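Local coordinates for conserved Archaeal protein (Sulfolobus acidocaldarius, PDB 4OPC), which reduces the double bonds of the geranylgeranyl chains of archaeal membrane lipid precursors, using one bound FAD per subunit, at residues A[274-279]-A[290-295]; A[283-288]-A[328-333]; A[344-349]-A[418-423]. All coordinates share one frame; numbering follows the deposited sequence.

Overall arrangement
Contacts 1 and 2 are joined, their centres 12 Å apart: Met279 O takes a probable hydrogen bond from Val286 N at 2.8 Å, and Thr293 OG1 makes another of 3.0 Å with Gly288 O. Their segments alternate along the chain, and strand 284-286 of contact 2 leads within a few residues to loop 290-295 of contact 1, beside the flavin cofactor. Contact 3 reaches contact 1 through a salt bridge, Arg274 NH1 to Asp349 OD2 at 2.9 Å, and through Gln345. Contacts 2 and 3 do not touch, their nearest atoms being about 7 Å apart, yet both draw on helix 332-357. Gly288 and Val294 belong to the FAD pocket, whereas Asn295 and Lys344 meet the bound phospholipid.

Contact 1: residues A[274-279]-A[290-295]; sequences RPLYTM and SGFTVN
Leu276 and Phe292 form the close-packed part of this contact between two loops. Leu276 CD2 lies 3.6 Å from Phe292 CE2, approaching the ring obliquely, while the backbone carbon Pro275 C sits at the edge of the same ring, near its plane. Phe292 CG stands anti to its own carbonyl carbon (chi1 -47°), and Phe292 CB behind it rests 3.6 Å from Arg274 O. One backbone hydrogen bond ties the loops together: Leu276 N donates to Gly291 O at 2.9 Å. It is nearly straight at the hydrogen, 170°, although the donor stands above the carbonyl plane. Beside it Pro275 CA makes a CA-H...O contact of 3.4 Å with Phe292 O, an oxygen that also accepts from Gln345 of helix 332-357.

Away from this centre the packing thins to a single methyl pair. Met279 bends at chi3, and its CE comes within 3.5 Å of Thr293 CG2; that terminal methyl also lies close to Gly291, where a side chain would be tightly placed. There is no solvent side to set against the dense one, because every touching residue is buried. At the other end of the loop the Arg274 side chain points away from loop 290-295 and holds Tyr277 OH within its own segment, gripping it side-on with NE at 2.9 Å and NH2 at 3.3 Å, close to the guanidinium plane. Its NH1 makes a salt bridge to Asp349, and Tyr277 OH also bonds to Asp442. Ser290 OG is held by Glu156.

Loop 290-295 directly follows Asp289, an FAD-binding residue, and its Val294 touches the flavin cofactor. A loop of this kind, running from a sheet strand past the cofactor to the next helix, belongs to the FAD-binding Rossmann-type fold of the geranylgeranyl reductases.

Contact 2: residues A[283-288]-A[328-333]; sequences GIIVIG and SGLWDM
Strand 284-286, part of the mostly parallel sheet of the Rossmann-type FAD-binding fold, is covered here by Leu330 and Met333 from the junction of helices 327-330 and 332-357. Ile285 points toward that junction and meets both side chains with different branches. Ile285 CD1 touches Leu330 CD2 at 3.9 Å and also comes to 4.0 Å from Met333 CB. On the other branch, Ile285 CG2 lies anti to the backbone N (chi1 of CG1 is -75°) and packs on the methionine thioether, 3.7 Å from Met333 SD. An alanine in place of Ile285 would probably open a gap between strand and helices, with Leu330 CD2 and Met333 SD losing their partners on this side chain.

Helix 302-322 packs against the same strand, Ala312 touching both Ile285 and Ile287, while backbone bonds join Ile285 to strand 153-156 beside it, as expected for neighbouring strands of a Rossmann-type sheet. Met333 CE, the terminal methyl, reaches Ile287 CG2 at 3.8 Å, the two side chains crossing at about a right angle. Met333 CE also lies 4.0 Å from Val286 O. Ile287 also packs on Ala17 and Ala21 of helix 16-25, Ala17 being an FAD-binding residue.

At the other end of the strand Leu330 turns its second methyl to the backbone, CD1 lying 3.8 Å from Ile284 N. No hydrogen bond crosses between the two segments, so apolar packing carries the contact. Met333 N returns to Leu330 O at 3.0 Å, a bond that links the two covering residues across the helix junction.

Contact 3: residues A[344-349]-A[418-423]; sequences KQASLD and KKIKEL
Ile420 and Lys421, neighbours on helix 410-425, bury the most surface in this contact, and Ser347 on helix 332-357 meets both of them. Ile420 packs largely on backbone: its CG2 lies 3.6 Å from Ala346 O and equally near Ser347 CA. The longer branch runs anti to the backbone N, with CG1 placed by a chi1 of -157°, and ends with Ile420 CD1 4.1 Å from Ala346 CB. The small alanine is consistent with the branched side chain lying so close to the main chain.

Lys421 contributes its aliphatic length. A bend at chi2 (114°) brings Lys421 CD to 3.9 Å from Ser347 CB, and further out Lys421 CE passes 4.1 Å from Lys344 N. The ammonium continues beyond this helix to a salt bridge with Asp385, so the methylenes pack on the helix while the charge is met elsewhere. Ser347 OG bonds to Gly384 O; the serine and lysine ends are therefore both held by adjacent residues, Gly384 and Asp385. No hydrogen bond joins the two helical segments directly.

The segments run nearly antiparallel, their axes 8.1 Å apart at closest approach and at 153° to each other. Such close spacing fits the small Ala346 and Ser347 at the interface. Lys344 turns away from helix 410-425, touches the bound phospholipid and bonds through NZ to Glu382 O. Ile420 also touches Leu445 of helix 434-452, while Lys419 and Leu423 meet Val444 there, so helix 410-425 packs against both that helix and helix 332-357, whose Gln345 reaches the loop 290-295 that follows strand 284-286.

Contact 1: residues A[274-279]-A[290-295]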
# COMPACT_ATOMS: atom_id res chain seq x y z
N ARG A 274 8.02 -5.25 2.07
CA ARG A 274 8.81 -4.11 2.52
C ARG A 274 8.94 -3.08 1.38
O ARG A 274 8.80 -3.43 0.20
CB ARG A 274 10.19 -4.60 2.95
CG ARG A 274 10.97 -5.21 1.81
CD ARG A 274 11.89 -6.35 2.27
NE ARG A 274 12.59 -6.92 1.12
CZ ARG A 274 12.07 -7.80 0.27
NH1 ARG A 274 10.83 -8.24 0.43
NH2 ARG A 274 12.80 -8.25 -0.74
N PRO A 275 9.20 -1.81 1.71
CA PRO A 275 9.29 -0.83 0.61
C PRO A 275 10.51 -1.04 -0.27
O PRO A 275 11.38 -1.86 0.02
CB PRO A 275 9.37 0.52 1.34
CG PRO A 275 9.81 0.19 2.74
CD PRO A 275 9.37 -1.20 3.04
N LEU A 276 10.58 -0.29 -1.37
CA LEU A 276 11.80 -0.24 -2.17
C LEU A 276 12.98 0.01 -1.24
O LEU A 276 12.90 0.87 -0.37
CB LEU A 276 11.73 0.95 -3.13
CG LEU A 276 11.24 0.88 -4.57
CD1 LEU A 276 11.67 2.16 -5.28
CD2 LEU A 276 11.72 -0.35 -5.31
N TYR A 277 14.06 -0.74 -1.43
CA TYR A 277 15.22 -0.62 -0.54
C TYR A 277 15.71 0.82 -0.43
O TYR A 277 16.06 1.27 0.66
CB TYR A 277 16.34 -1.55 -0.97
CG TYR A 277 16.11 -2.99 -0.56
CD1 TYR A 277 15.81 -3.31 0.76
CD2 TYR A 277 16.18 -4.01 -1.49
CE1 TYR A 277 15.62 -4.63 1.14
CE2 TYR A 277 15.97 -5.34 -1.10
CZ TYR A 277 15.69 -5.62 0.20
OH TYR A 277 15.49 -6.93 0.60
N THR A 278 15.73 1.53 -1.56
CA THR A 278 15.79 2.98 -1.52
C THR A 278 14.66 3.58 -2.34
O THR A 278 14.38 3.13 -3.46
CB THR A 278 17.14 3.58 -1.96
OG1 THR A 278 17.04 5.01 -1.91
CG2 THR A 278 17.50 3.16 -3.38
N MET A 279 14.01 4.59 -1.77
CA MET A 279 12.95 5.33 -2.44
C MET A 279 13.49 6.64 -2.98
O MET A 279 12.73 7.48 -3.48
CB MET A 279 11.79 5.58 -1.46
CG MET A 279 11.16 4.26 -0.99
SD MET A 279 10.07 4.45 0.45
CE MET A 279 8.57 4.99 -0.33
N SER A 290 4.23 2.29 -6.42
CA SER A 290 5.47 2.19 -7.19
C SER A 290 6.67 1.94 -6.29
O SER A 290 7.64 1.32 -6.72
CB SER A 290 5.68 3.46 -8.01
OG SER A 290 6.84 3.33 -8.81
N GLY A 291 6.62 2.44 -5.06
CA GLY A 291 7.67 2.23 -4.08
C GLY A 291 7.35 1.14 -3.08
O GLY A 291 8.03 1.02 -2.06
N PHE A 292 6.30 0.37 -3.35
CA PHE A 292 5.87 -0.75 -2.49
C PHE A 292 5.52 -0.31 -1.07
O PHE A 292 5.97 -0.93 -0.10
CB PHE A 292 6.91 -1.89 -2.45
CG PHE A 292 7.44 -2.30 -3.80
CD1 PHE A 292 6.62 -2.34 -4.92
CD2 PHE A 292 8.78 -2.64 -3.94
CE1 PHE A 292 7.11 -2.74 -6.14
CE2 PHE A 292 9.29 -3.02 -5.17
CZ PHE A 292 8.46 -3.06 -6.27
N THR A 293 4.70 0.73 -0.93
CA THR A 293 4.36 1.25 0.40
C THR A 293 3.21 0.53 1.16
O THR A 293 2.88 0.87 2.29
CB THR A 293 4.11 2.76 0.34
OG1 THR A 293 3.14 3.05 -0.68
CG2 THR A 293 5.40 3.49 0.02
N VAL A 294 2.66 -0.52 0.58
CA VAL A 294 1.47 -1.15 1.12
C VAL A 294 1.78 -2.01 2.34
O VAL A 294 2.81 -2.70 2.39
CB VAL A 294 0.85 -2.02 0.03
CG1 VAL A 294 -0.38 -2.76 0.54
CG2 VAL A 294 0.50 -1.15 -1.18
N ASN A 295 0.90 -1.98 3.34
CA ASN A 295 1.00 -2.87 4.50
C ASN A 295 0.96 -4.34 4.07
O ASN A 295 -0.02 -4.79 3.45
CB ASN A 295 -0.16 -2.59 5.46
CG ASN A 295 -0.02 -3.31 6.76
OD1 ASN A 295 -0.10 -4.55 6.82
ND2 ASN A 295 0.18 -2.56 7.84

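Contact 2: residues A[283-288]-A[328-333]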
# COMPACT_ATOMS: atom_id res chain seq x y z
N GLY A 283 17.99 12.86 -8.42
CA GLY A 283 16.92 13.52 -9.14
C GLY A 283 15.55 12.85 -9.08
O GLY A 283 14.65 13.25 -9.84
N ILE A 284 15.37 11.86 -8.20
CA ILE A 284 14.10 11.12 -8.20
C ILE A 284 13.75 10.56 -6.83
O ILE A 284 14.62 10.08 -6.09
CB ILE A 284 14.12 9.99 -9.25
CG1 ILE A 284 12.78 9.25 -9.29
CG2 ILE A 284 15.31 9.04 -9.02
CD1 ILE A 284 12.63 8.32 -10.49
N ILE A 285 12.47 10.63 -6.50
CA ILE A 285 11.90 9.95 -5.34
C ILE A 285 10.73 9.11 -5.82
O ILE A 285 9.99 9.54 -6.72
CB ILE A 285 11.44 10.96 -4.27
CG1 ILE A 285 12.66 11.54 -3.54
CG2 ILE A 285 10.44 10.32 -3.28
CD1 ILE A 285 12.32 12.69 -2.61
N VAL A 286 10.57 7.92 -5.25
CA VAL A 286 9.49 7.01 -5.60
C VAL A 286 8.55 6.84 -4.42
O VAL A 286 9.00 6.67 -3.28
CB VAL A 286 10.07 5.63 -5.99
CG1 VAL A 286 8.96 4.68 -6.40
CG2 VAL A 286 11.08 5.80 -7.12
N ILE A 287 7.24 6.91 -4.67
CA ILE A 287 6.24 6.85 -3.60
C ILE A 287 5.07 5.94 -3.97
O ILE A 287 4.92 5.51 -5.13
CB ILE A 287 5.73 8.26 -3.21
CG1 ILE A 287 5.03 8.93 -4.39
CG2 ILE A 287 6.87 9.13 -2.69
CD1 ILE A 287 4.36 10.25 -4.01
N GLY A 288 4.23 5.63 -2.98
CA GLY A 288 3.04 4.83 -3.22
C GLY A 288 3.33 3.40 -3.66
O GLY A 288 4.41 2.84 -3.37
N SER A 328 22.02 11.33 -1.94
CA SER A 328 22.32 11.76 -0.58
C SER A 328 21.48 12.98 -0.20
O SER A 328 21.00 13.09 0.93
CB SER A 328 23.80 12.08 -0.41
OG SER A 328 24.59 10.95 -0.73
N GLY A 329 21.30 13.89 -1.16
CA GLY A 329 20.51 15.08 -0.93
C GLY A 329 19.04 14.80 -0.68
O GLY A 329 18.36 15.59 -0.03
N LEU A 330 18.55 13.68 -1.21
CA LEU A 330 17.15 13.31 -1.09
C LEU A 330 16.95 12.17 -0.08
O LEU A 330 15.84 11.69 0.11
CB LEU A 330 16.61 12.90 -2.47
CG LEU A 330 16.51 14.05 -3.48
CD1 LEU A 330 16.25 13.52 -4.87
CD2 LEU A 330 15.42 15.03 -3.09
N TRP A 331 18.04 11.75 0.56
CA TRP A 331 18.05 10.54 1.39
C TRP A 331 17.09 10.60 2.58
O TRP A 331 16.66 9.56 3.08
CB TRP A 331 19.47 10.27 1.88
CG TRP A 331 19.75 8.83 2.20
CD1 TRP A 331 19.97 8.28 3.43
CD2 TRP A 331 19.81 7.74 1.26
NE1 TRP A 331 20.19 6.93 3.31
CE2 TRP A 331 20.10 6.58 1.99
CE3 TRP A 331 19.68 7.65 -0.13
CZ2 TRP A 331 20.24 5.33 1.38
CZ3 TRP A 331 19.82 6.41 -0.73
CH2 TRP A 331 20.09 5.27 0.02
N ASP A 332 16.74 11.81 3.02
CA ASP A 332 15.78 11.96 4.11
C ASP A 332 14.44 11.33 3.79
O ASP A 332 13.66 11.01 4.69
CB ASP A 332 15.58 13.44 4.46
CG ASP A 332 16.68 13.99 5.33
OD1 ASP A 332 17.46 13.19 5.89
OD2 ASP A 332 16.76 15.23 5.46
N MET A 333 14.16 11.15 2.50
CA MET A 333 12.96 10.45 2.08
C MET A 333 12.93 9.07 2.74
O MET A 333 11.92 8.66 3.33
CB MET A 333 12.92 10.27 0.56
CG MET A 333 11.84 9.31 0.08
SD MET A 333 10.19 9.96 0.42
CE MET A 333 9.20 8.48 0.23

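Contact 3: residues A[344-349]-A[418-423]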
# COMPACT_ATOMS: atom_id res chain seq x y z
N LYS A 344 8.07 -0.91 10.18
CA LYS A 344 6.91 -1.75 10.47
C LYS A 344 6.55 -2.65 9.29
O LYS A 344 6.26 -3.84 9.48
CB LYS A 344 5.70 -0.87 10.81
CG LYS A 344 4.38 -1.59 10.59
CD LYS A 344 3.25 -0.80 11.11
CE LYS A 344 3.13 0.51 10.38
NZ LYS A 344 1.97 1.21 10.94
N GLN A 345 6.57 -2.10 8.08
CA GLN A 345 6.31 -2.89 6.89
C GLN A 345 7.24 -4.06 6.77
O GLN A 345 6.82 -5.15 6.40
CB GLN A 345 6.53 -2.05 5.64
CG GLN A 345 5.33 -1.44 5.04
CD GLN A 345 5.69 -0.70 3.78
OE1 GLN A 345 6.05 0.46 3.83
NE2 GLN A 345 5.65 -1.38 2.64
N ALA A 346 8.52 -3.84 7.04
CA ALA A 346 9.51 -4.90 6.91
C ALA A 346 9.20 -6.05 7.86
O ALA A 346 9.26 -7.23 7.49
CB ALA A 346 10.91 -4.36 7.18
N SER A 347 8.89 -5.72 9.11
CA SER A 347 8.47 -6.72 10.09
C SER A 347 7.25 -7.49 9.60
O SER A 347 7.17 -8.72 9.73
CB SER A 347 8.14 -6.01 11.41
OG SER A 347 7.73 -6.93 12.40
N LEU A 348 6.29 -6.77 9.05
CA LEU A 348 5.06 -7.39 8.58
C LEU A 348 5.26 -8.21 7.31
O LEU A 348 4.47 -9.12 7.04
CB LEU A 348 3.97 -6.34 8.40
CG LEU A 348 3.51 -5.74 9.73
CD1 LEU A 348 2.50 -4.64 9.47
CD2 LEU A 348 2.93 -6.81 10.67
N ASP A 349 6.31 -7.93 6.55
CA ASP A 349 6.67 -8.72 5.37
C ASP A 349 7.00 -10.15 5.84
O ASP A 349 6.57 -11.14 5.24
CB ASP A 349 7.83 -8.01 4.64
CG ASP A 349 8.14 -8.56 3.25
OD1 ASP A 349 7.64 -9.65 2.86
OD2 ASP A 349 8.94 -7.91 2.55
N LYS A 418 11.54 -9.17 14.88
CA LYS A 418 12.35 -8.27 15.69
C LYS A 418 13.67 -7.97 14.99
O LYS A 418 14.11 -6.83 14.95
CB LYS A 418 12.58 -8.89 17.07
CG LYS A 418 13.45 -8.06 18.00
CD LYS A 418 13.47 -8.66 19.40
CE LYS A 418 14.48 -7.97 20.30
NZ LYS A 418 14.31 -6.49 20.30
N LYS A 419 14.29 -9.01 14.43
CA LYS A 419 15.57 -8.87 13.75
C LYS A 419 15.49 -7.93 12.54
O LYS A 419 16.33 -7.05 12.37
CB LYS A 419 16.10 -10.23 13.31
CG LYS A 419 17.41 -10.14 12.55
CD LYS A 419 18.19 -11.44 12.57
CE LYS A 419 19.59 -11.23 12.01
NZ LYS A 419 20.40 -12.48 12.04
N ILE A 420 14.49 -8.13 11.70
CA ILE A 420 14.36 -7.26 10.54
C ILE A 420 13.98 -5.84 10.96
O ILE A 420 14.47 -4.87 10.38
CB ILE A 420 13.43 -7.87 9.46
CG1 ILE A 420 13.74 -7.28 8.08
CG2 ILE A 420 11.97 -7.69 9.82
CD1 ILE A 420 12.97 -7.94 6.95
N LYS A 421 13.16 -5.71 12.00
CA LYS A 421 12.76 -4.38 12.46
C LYS A 421 13.99 -3.60 12.90
O LYS A 421 14.15 -2.42 12.56
CB LYS A 421 11.74 -4.45 13.60
CG LYS A 421 11.10 -3.10 13.92
CD LYS A 421 9.61 -3.10 13.60
CE LYS A 421 8.94 -1.85 14.11
NZ LYS A 421 8.99 -1.74 15.59
N GLU A 422 14.87 -4.27 13.64
CA GLU A 422 16.13 -3.68 14.09
C GLU A 422 17.03 -3.26 12.93
O GLU A 422 17.67 -2.21 12.99
CB GLU A 422 16.86 -4.63 15.04
CG GLU A 422 16.16 -4.81 16.37
CD GLU A 422 16.84 -5.84 17.26
OE1 GLU A 422 17.81 -6.48 16.80
OE2 GLU A 422 16.40 -6.00 18.42
N LEU A 423 17.11 -4.08 11.89
CA LEU A 423 17.87 -3.71 10.70
C LEU A 423 17.31 -2.43 10.11
O LEU A 423 18.07 -1.55 9.68
CB LEU A 423 17.85 -4.81 9.64
CG LEU A 423 18.92 -5.90 9.75
CD1 LEU A 423 18.67 -6.98 8.73
CD2 LEU A 423 20.30 -5.28 9.55